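Local coordinates for UTP--glucose-1-phosphate uridylyltransferase (Acinetobacter baumannii, PDB 6IKZ), which catalyses the transfer of a uridylyl group from UTP to alpha-D-glucose 1-phosphate, giving UDP-alpha-D-glucose and diphosphate, at the interface of chains A and B. Coordinates in Å, arbitrary orientation; residue numbers count along the deposited sequence, not the author numbering. Chains: chain A/B, UTP--glucose-1-phosphate uridylyltransferase.

The interface of chains A and B. Residues chain A 57, 102-104; chain B 63-64, 67.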
loop_
_atom_site.group_PDB
_atom_site.type_symbol
_atom_site.label_atom_id
_atom_site.label_comp_id
_atom_site.label_asym_id
_atom_site.label_seq_id
_atom_site.Cartn_x
_atom_site.Cartn_y
_atom_site.Cartn_z
ATOM N N SER A 57 -6.897 -4.562 -6.167
ATOM C CA SER A 57 -6.459 -3.408 -5.334
ATOM C C SER A 57 -5.480 -3.781 -4.204
ATOM O O SER A 57 -4.915 -2.846 -3.648
ATOM C CB SER A 57 -7.641 -2.671 -4.734
ATOM O OG SER A 57 -7.984 -3.240 -3.481
ATOM N N ARG A 102 -7.578 -3.345 -13.649
ATOM C CA ARG A 102 -8.309 -3.863 -12.465
ATOM C C ARG A 102 -9.469 -4.761 -12.902
ATOM O O ARG A 102 -10.156 -4.394 -13.870
ATOM C CB ARG A 102 -8.863 -2.711 -11.615
ATOM C CG ARG A 102 -7.798 -1.980 -10.810
ATOM C CD ARG A 102 -6.951 -2.869 -9.914
ATOM N NE ARG A 102 -5.871 -2.116 -9.303
ATOM C CZ ARG A 102 -5.960 -1.372 -8.212
ATOM N NH1 ARG A 102 -7.099 -1.240 -7.554
ATOM N NH2 ARG A 102 -4.886 -0.746 -7.787
ATOM N N GLN A 103 -9.680 -5.880 -12.187
ATOM C CA GLN A 103 -10.958 -6.639 -12.158
ATOM C C GLN A 103 -11.836 -6.058 -11.048
ATOM O O GLN A 103 -11.601 -6.291 -9.857
ATOM C CB GLN A 103 -10.722 -8.125 -11.915
ATOM C CG GLN A 103 -12.023 -8.880 -11.683
ATOM C CD GLN A 103 -11.873 -10.333 -12.012
ATOM O OE1 GLN A 103 -10.903 -10.960 -11.600
ATOM N NE2 GLN A 103 -12.810 -10.859 -12.793
ATOM N N PRO A 104 -12.861 -5.263 -11.409
ATOM C CA PRO A 104 -13.637 -4.515 -10.424
ATOM C C PRO A 104 -14.155 -5.399 -9.287
ATOM O O PRO A 104 -14.009 -4.991 -8.149
ATOM C CB PRO A 104 -14.814 -3.897 -11.211
ATOM C CG PRO A 104 -14.675 -4.387 -12.651
ATOM C CD PRO A 104 -13.303 -5.018 -12.787
ATOM N N GLU B 63 -5.049 4.630 -8.657
ATOM C CA GLU B 63 -5.641 3.457 -9.346
ATOM C C GLU B 63 -6.867 2.981 -8.559
ATOM O O GLU B 63 -7.855 2.613 -9.192
ATOM C CB GLU B 63 -4.575 2.379 -9.531
ATOM C CG GLU B 63 -3.455 2.845 -10.449
ATOM C CD GLU B 63 -2.120 2.128 -10.293
ATOM O OE1 GLU B 63 -1.171 2.724 -9.687
ATOM O OE2 GLU B 63 -2.008 0.998 -10.816
ATOM N N ASN B 64 -6.822 3.036 -7.222
ATOM C CA ASN B 64 -7.910 2.584 -6.321
ATOM C C ASN B 64 -9.138 3.503 -6.518
ATOM O O ASN B 64 -10.279 3.061 -6.284
ATOM C CB ASN B 64 -7.420 2.506 -4.867
ATOM C CG ASN B 64 -6.377 1.419 -4.638
ATOM O OD1 ASN B 64 -6.170 0.569 -5.505
ATOM N ND2 ASN B 64 -5.710 1.434 -3.484
ATOM N N ASP B 67 -11.388 2.204 -9.247
ATOM C CA ASP B 67 -11.728 0.791 -8.944
ATOM C C ASP B 67 -12.771 0.751 -7.817
ATOM O O ASP B 67 -13.049 1.809 -7.205
ATOM C CB ASP B 67 -10.496 -0.016 -8.535
ATOM C CG ASP B 67 -10.654 -1.510 -8.752
ATOM O OD1 ASP B 67 -11.664 -1.884 -9.390
ATOM O OD2 ASP B 67 -9.807 -2.291 -8.251
HETATM O O HOH W 1 -3.008 -1.947 -9.948
#
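The amide oxygen OD1 of B:Asn64 is gripped by both terminal nitrogens of the A:Arg102 guanidinium, NH1 and NH2, each at 2.9 Å, in an end-on fork that converges on one acceptor. OD1 lies in the guanidinium plane, and both donors sit fairly close to the extension of the amide C=O bond, slightly tilted from the carbonyl plane; the two flat groups are turned 58° apart. The enzyme is a nucleotidyltransferase of the UDPGP type 2 family, and this patch forms part of a two-fold symmetric contact between two copies; the deposited assembly holds four, and whether this contact persists in solution the structure alone does not show. NH1 also donates to the carboxylate oxygen OD2 of B:Asp67 at 3.0 Å, a nearly straight hydrogen bond (165° at H) and a salt bridge. It meets OD2 on the anti side, with the carboxylate turned steeply against the guanidinium. Because the arginine chain bends at chi2 (-55°), its aliphatic part folds past the same carboxylate, and CG lies 3.6 Å from CG of B:Asp67. B:Asp67 reaches over with its CG anti to the backbone N; its other oxygen, OD1, rests 3.4 Å from CA of A:Pro104. At the NE/NH2 edge of A:Arg102 a water hydrogen-bonds to NE at 2.9 Å and to NH2, and links on to the carboxylate OE2 of B:Glu63. That acid may add electrostatic attraction, its OE2 being 4.5 Å from NH2 of A:Arg102. With B:Asn64 OD1, B:Asp67 OD2 and the water all at its edge and in its plane, rotation of the guanidinium should be restricted, while the backbone of A:Ser57 lies over the rim of one face. B:Glu63 and B:Asn64 come from helix 60-65, whereas A:Arg102 closes strand 97-102 directly before A:Gln103, which contributes to the UTP and UDP-alpha-D-glucose sites.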